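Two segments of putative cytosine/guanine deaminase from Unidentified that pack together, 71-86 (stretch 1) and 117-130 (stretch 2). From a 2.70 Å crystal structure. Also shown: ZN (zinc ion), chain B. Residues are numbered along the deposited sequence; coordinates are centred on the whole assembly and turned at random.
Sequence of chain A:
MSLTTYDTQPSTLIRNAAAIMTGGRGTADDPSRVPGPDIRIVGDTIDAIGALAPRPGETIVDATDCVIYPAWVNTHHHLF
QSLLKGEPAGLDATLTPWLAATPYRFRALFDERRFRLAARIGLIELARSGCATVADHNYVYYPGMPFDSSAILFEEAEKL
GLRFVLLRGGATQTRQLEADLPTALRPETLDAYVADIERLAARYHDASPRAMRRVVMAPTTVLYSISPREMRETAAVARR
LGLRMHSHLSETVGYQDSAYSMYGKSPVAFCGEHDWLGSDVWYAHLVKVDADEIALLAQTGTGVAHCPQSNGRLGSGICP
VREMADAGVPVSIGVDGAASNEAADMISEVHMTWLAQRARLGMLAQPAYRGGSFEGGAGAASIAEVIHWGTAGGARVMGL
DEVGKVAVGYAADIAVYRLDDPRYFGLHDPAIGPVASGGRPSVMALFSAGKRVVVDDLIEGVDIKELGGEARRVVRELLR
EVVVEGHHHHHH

Stretch 1, residues 71-86: AWVNTHHHLFQSLLKG
Stretch 2, residues 117-130: LAARIGLIELARSG

How do the two backbones run past each other? Residues 117-127 form a helix that begins earlier in the chain, and a type I turn from Ala127 to Gly130 follows it. After Ala71 the first stretch has a short strand at Trp72 and Val73, which leads through a loop into a 3-10 segment at residues 79-83. The register is antiparallel: Ala71 CA lies 5.4 Å from Gly130 CA, Leu79 CA 5.1 Å from Ala119 CA, and Ser82 CA 4.9 Å from Ala118 CA. Between these points the chains bow apart, with Asn74 CA 8.7 Å from Leu126 CA.

What fastens the strand end to the turn? Trp72 N donates to Gly130 O at 2.9 Å, with an angle of 158° at the hydrogen. Gly130 has phi/psi of 86/8, a conformation that calls for glycine, and Ser129 (chi1 p) gives a 2.9 Å hydrogen bond from its OG to Leu126 O. Trp72 (chi1 m, chi2 110°) points toward the second stretch and presents its ring edge to the carbonyl of Ser129.

Why can the 3-10 segment sit so close to the helix? The helix offers small residues there. Ala118 CB lies 3.4 Å from Phe80 O, while Leu79 (chi1 and chi2 both m) places CD1 3.6 Å from Gly122 CA. An ideal CB on Gly122 would lie 2.4 Å from Leu79 CD1 and 2.5 Å from Ser82 OG, so the absent side chain is what makes room for both. Nearby, Leu83 (m, t) turns its end inward: CG is 3.6 Å from Ala118 CB, and CD2 is 3.6 Å from Ile121 CD1 and 3.9 Å from Leu117 CD2, a cluster of apolar side chains.

Where does polar chemistry enter? Lys85 (chi1 m, chi2 -129°, chi3 t, chi4 p) reaches Glu125 (chi1 p, chi2 t, chi3 -54°) in a salt bridge, NZ to OE2 2.8 Å, joining opposite charges. One water hydrogen-bonds to Ser82 OG at 2.8 Å and donates weakly to Glu125 OE2 at 3.1 Å. Another bonds to His77 NE2 at 2.8 Å and donates to Gly122 O at 2.6 Å. His77 (chi1 -151°) also sets its ring edge against Leu126, CD2 to CD2 3.6 Å, and its ND1 accepts from His78 N at 2.6 Å. Its neighbours His76 and His78 stay clear of the helix and bind zinc through NE2, at 2.3 and 2.0 Å from ZN respectively.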

# COMPACT_ATOMS: atom_id res chain seq x y z
N ALA A 71 8.33 -0.55 -8.54
CA ALA A 71 7.03 -1.12 -8.18
C ALA A 71 6.29 -0.20 -7.19
O ALA A 71 6.91 0.50 -6.41
CB ALA A 71 7.23 -2.52 -7.58
N TRP A 72 4.96 -0.20 -7.23
CA TRP A 72 4.20 0.66 -6.33
C TRP A 72 4.24 0.21 -4.88
O TRP A 72 4.43 -0.96 -4.56
CB TRP A 72 2.73 0.75 -6.75
CG TRP A 72 2.47 1.20 -8.14
CD1 TRP A 72 2.00 0.45 -9.18
CD2 TRP A 72 2.74 2.50 -8.68
NE1 TRP A 72 1.97 1.19 -10.33
CE2 TRP A 72 2.42 2.46 -10.05
CE3 TRP A 72 3.23 3.69 -8.13
CZ2 TRP A 72 2.57 3.57 -10.89
CZ3 TRP A 72 3.38 4.79 -8.95
CH2 TRP A 72 3.05 4.73 -10.33
N VAL A 73 4.03 1.18 -4.00
CA VAL A 73 3.99 0.96 -2.56
C VAL A 73 2.63 1.50 -2.10
O VAL A 73 2.40 2.71 -2.10
CB VAL A 73 5.12 1.71 -1.84
CG1 VAL A 73 5.10 1.38 -0.36
CG2 VAL A 73 6.45 1.34 -2.45
N ASN A 74 1.74 0.60 -1.72
CA ASN A 74 0.42 0.98 -1.24
C ASN A 74 0.51 1.12 0.28
O ASN A 74 0.86 0.18 0.96
CB ASN A 74 -0.60 -0.10 -1.61
CG ASN A 74 -1.95 0.13 -0.98
OD1 ASN A 74 -2.67 1.05 -1.35
ND2 ASN A 74 -2.29 -0.70 0.00
N THR A 75 0.19 2.31 0.79
CA THR A 75 0.28 2.56 2.22
C THR A 75 -1.02 2.55 3.02
O THR A 75 -1.02 2.93 4.19
CB THR A 75 1.00 3.89 2.49
OG1 THR A 75 0.25 4.98 1.94
CG2 THR A 75 2.37 3.87 1.87
N HIS A 76 -2.12 2.13 2.41
CA HIS A 76 -3.41 2.04 3.10
C HIS A 76 -4.40 1.18 2.32
O HIS A 76 -4.53 1.32 1.12
CB HIS A 76 -3.98 3.44 3.35
CG HIS A 76 -5.23 3.42 4.17
ND1 HIS A 76 -5.25 2.96 5.47
CD2 HIS A 76 -6.50 3.76 3.87
CE1 HIS A 76 -6.49 3.01 5.93
NE2 HIS A 76 -7.27 3.49 4.98
N HIS A 77 -5.11 0.30 3.03
CA HIS A 77 -6.05 -0.63 2.41
C HIS A 77 -6.97 -1.28 3.45
O HIS A 77 -6.79 -1.11 4.65
CB HIS A 77 -5.25 -1.74 1.72
CG HIS A 77 -5.94 -2.35 0.54
ND1 HIS A 77 -7.31 -2.47 0.45
CD2 HIS A 77 -5.44 -2.92 -0.58
CE1 HIS A 77 -7.62 -3.09 -0.68
NE2 HIS A 77 -6.50 -3.37 -1.32
N HIS A 78 -7.96 -2.03 2.96
CA HIS A 78 -8.90 -2.77 3.80
C HIS A 78 -9.30 -4.00 2.98
O HIS A 78 -10.44 -4.14 2.57
CB HIS A 78 -10.16 -1.94 4.11
CG HIS A 78 -9.88 -0.66 4.83
ND1 HIS A 78 -9.16 -0.61 6.00
CD2 HIS A 78 -10.22 0.62 4.53
CE1 HIS A 78 -9.07 0.65 6.40
NE2 HIS A 78 -9.70 1.41 5.53
N LEU A 79 -8.34 -4.90 2.75
CA LEU A 79 -8.54 -6.10 1.94
C LEU A 79 -9.79 -6.95 2.14
O LEU A 79 -10.20 -7.64 1.21
CB LEU A 79 -7.31 -7.02 2.02
CG LEU A 79 -6.11 -6.91 1.07
CD1 LEU A 79 -6.57 -6.53 -0.33
CD2 LEU A 79 -5.13 -5.88 1.58
N PHE A 80 -10.40 -6.94 3.32
CA PHE A 80 -11.57 -7.79 3.49
C PHE A 80 -12.70 -7.25 2.62
O PHE A 80 -13.54 -8.02 2.12
CB PHE A 80 -11.98 -7.89 4.96
CG PHE A 80 -12.74 -6.70 5.49
CD1 PHE A 80 -14.13 -6.67 5.45
CD2 PHE A 80 -12.07 -5.65 6.10
CE1 PHE A 80 -14.84 -5.62 6.01
CE2 PHE A 80 -12.76 -4.59 6.67
CZ PHE A 80 -14.16 -4.58 6.63
N GLN A 81 -12.69 -5.93 2.42
CA GLN A 81 -13.68 -5.24 1.62
C GLN A 81 -13.67 -5.64 0.15
O GLN A 81 -14.56 -5.27 -0.60
CB GLN A 81 -13.46 -3.73 1.76
CG GLN A 81 -14.13 -3.16 2.98
CD GLN A 81 -13.54 -1.85 3.41
OE1 GLN A 81 -13.30 -0.95 2.60
NE2 GLN A 81 -13.30 -1.72 4.71
N SER A 82 -12.67 -6.41 -0.25
CA SER A 82 -12.57 -6.85 -1.63
C SER A 82 -13.73 -7.75 -2.04
O SER A 82 -13.87 -8.11 -3.20
CB SER A 82 -11.24 -7.55 -1.85
OG SER A 82 -10.18 -6.62 -1.75
N LEU A 83 -14.55 -8.12 -1.06
CA LEU A 83 -15.71 -8.96 -1.32
C LEU A 83 -16.95 -8.16 -0.96
O LEU A 83 -18.05 -8.69 -0.91
CB LEU A 83 -15.68 -10.25 -0.50
CG LEU A 83 -14.75 -11.38 -0.95
CD1 LEU A 83 -14.84 -12.49 0.07
CD2 LEU A 83 -15.13 -11.91 -2.33
N LEU A 84 -16.74 -6.87 -0.71
CA LEU A 84 -17.80 -5.94 -0.35
C LEU A 84 -17.68 -4.71 -1.25
O LEU A 84 -18.08 -3.61 -0.87
CB LEU A 84 -17.65 -5.51 1.11
CG LEU A 84 -17.57 -6.60 2.19
CD1 LEU A 84 -17.21 -5.96 3.52
CD2 LEU A 84 -18.89 -7.35 2.29
N LYS A 85 -17.13 -4.92 -2.45
CA LYS A 85 -16.93 -3.87 -3.44
C LYS A 85 -18.12 -2.93 -3.58
O LYS A 85 -18.00 -1.71 -3.39
CB LYS A 85 -16.61 -4.50 -4.80
CG LYS A 85 -15.27 -5.23 -4.87
CD LYS A 85 -14.45 -4.75 -6.06
CE LYS A 85 -12.99 -5.11 -5.94
NZ LYS A 85 -12.69 -6.48 -6.38
N GLY A 86 -19.27 -3.49 -3.93
CA GLY A 86 -20.46 -2.67 -4.08
C GLY A 86 -20.58 -1.44 -3.16
O GLY A 86 -20.28 -0.32 -3.58
N LEU A 117 -10.25 -15.32 0.67
CA LEU A 117 -10.60 -15.02 -0.70
C LEU A 117 -10.51 -13.52 -0.98
O LEU A 117 -9.92 -13.11 -1.97
CB LEU A 117 -12.01 -15.50 -1.00
CG LEU A 117 -12.47 -15.38 -2.45
CD1 LEU A 117 -11.72 -16.39 -3.33
CD2 LEU A 117 -13.96 -15.62 -2.52
N ALA A 118 -11.10 -12.72 -0.09
CA ALA A 118 -11.09 -11.27 -0.24
C ALA A 118 -9.66 -10.74 -0.32
O ALA A 118 -9.34 -9.88 -1.14
CB ALA A 118 -11.81 -10.63 0.92
N ALA A 119 -8.80 -11.27 0.54
CA ALA A 119 -7.41 -10.88 0.61
C ALA A 119 -6.71 -11.26 -0.67
O ALA A 119 -5.98 -10.46 -1.25
CB ALA A 119 -6.73 -11.55 1.78
N ARG A 120 -6.94 -12.49 -1.12
CA ARG A 120 -6.31 -12.95 -2.35
C ARG A 120 -6.71 -12.04 -3.51
O ARG A 120 -5.86 -11.51 -4.22
CB ARG A 120 -6.68 -14.40 -2.64
CG ARG A 120 -5.86 -15.03 -3.77
CD ARG A 120 -5.93 -16.55 -3.70
NE ARG A 120 -5.35 -17.21 -4.87
CZ ARG A 120 -4.07 -17.12 -5.24
NH1 ARG A 120 -3.23 -16.38 -4.53
NH2 ARG A 120 -3.64 -17.76 -6.32
N ILE A 121 -8.02 -11.84 -3.69
CA ILE A 121 -8.53 -10.99 -4.75
C ILE A 121 -7.85 -9.61 -4.78
O ILE A 121 -7.21 -9.25 -5.76
CB ILE A 121 -10.04 -10.77 -4.61
CG1 ILE A 121 -10.78 -12.07 -4.95
CG2 ILE A 121 -10.48 -9.65 -5.52
CD1 ILE A 121 -12.26 -12.11 -4.50
N GLY A 122 -8.01 -8.84 -3.71
CA GLY A 122 -7.41 -7.51 -3.67
C GLY A 122 -5.91 -7.49 -3.84
O GLY A 122 -5.34 -6.54 -4.37
N LEU A 123 -5.27 -8.55 -3.36
CA LEU A 123 -3.82 -8.67 -3.44
C LEU A 123 -3.44 -8.92 -4.91
O LEU A 123 -2.50 -8.33 -5.43
CB LEU A 123 -3.37 -9.83 -2.56
CG LEU A 123 -2.22 -9.67 -1.55
CD1 LEU A 123 -2.38 -8.39 -0.75
CD2 LEU A 123 -2.22 -10.90 -0.64
N ILE A 124 -4.19 -9.80 -5.56
CA ILE A 124 -3.94 -10.13 -6.96
C ILE A 124 -4.13 -8.91 -7.87
O ILE A 124 -3.30 -8.65 -8.74
CB ILE A 124 -4.90 -11.23 -7.48
CG1 ILE A 124 -4.72 -12.54 -6.70
CG2 ILE A 124 -4.62 -11.47 -8.93
CD1 ILE A 124 -3.37 -13.18 -6.86
N GLU A 125 -5.22 -8.17 -7.69
CA GLU A 125 -5.44 -7.04 -8.56
C GLU A 125 -4.45 -5.93 -8.28
O GLU A 125 -4.19 -5.08 -9.13
CB GLU A 125 -6.89 -6.54 -8.49
CG GLU A 125 -7.50 -6.32 -7.13
CD GLU A 125 -8.98 -5.89 -7.23
OE1 GLU A 125 -9.26 -4.90 -7.95
OE2 GLU A 125 -9.87 -6.52 -6.59
N LEU A 126 -3.83 -5.99 -7.11
CA LEU A 126 -2.84 -5.00 -6.73
C LEU A 126 -1.50 -5.36 -7.35
O LEU A 126 -0.74 -4.48 -7.74
CB LEU A 126 -2.73 -4.97 -5.20
CG LEU A 126 -2.44 -3.68 -4.45
CD1 LEU A 126 -3.08 -2.49 -5.12
CD2 LEU A 126 -2.98 -3.86 -3.05
N ALA A 127 -1.22 -6.65 -7.45
CA ALA A 127 0.03 -7.11 -8.02
C ALA A 127 0.08 -6.87 -9.52
O ALA A 127 1.13 -6.57 -10.08
CB ALA A 127 0.24 -8.59 -7.73
N ARG A 128 -1.07 -6.99 -10.19
CA ARG A 128 -1.07 -6.76 -11.63
C ARG A 128 -1.23 -5.30 -12.01
O ARG A 128 -1.50 -4.99 -13.16
CB ARG A 128 -2.13 -7.63 -12.31
CG ARG A 128 -3.36 -7.84 -11.50
CD ARG A 128 -4.20 -8.95 -12.10
NE ARG A 128 -4.89 -8.55 -13.32
CZ ARG A 128 -4.92 -9.27 -14.43
NH1 ARG A 128 -4.29 -10.43 -14.50
NH2 ARG A 128 -5.61 -8.84 -15.48
N SER A 129 -1.07 -4.41 -11.04
CA SER A 129 -1.14 -2.98 -11.29
C SER A 129 0.28 -2.48 -11.01
O SER A 129 0.53 -1.28 -10.93
CB SER A 129 -2.16 -2.28 -10.37
OG SER A 129 -1.65 -2.05 -9.07
N GLY A 130 1.19 -3.43 -10.84
CA GLY A 130 2.58 -3.09 -10.60
C GLY A 130 3.00 -2.83 -9.17
O GLY A 130 4.12 -2.40 -8.92
ZN ZN B . -9.56 3.40 5.05
O HOH W 1 -6.71 -4.33 -3.96
O HOH W 2 -9.29 -5.04 -3.91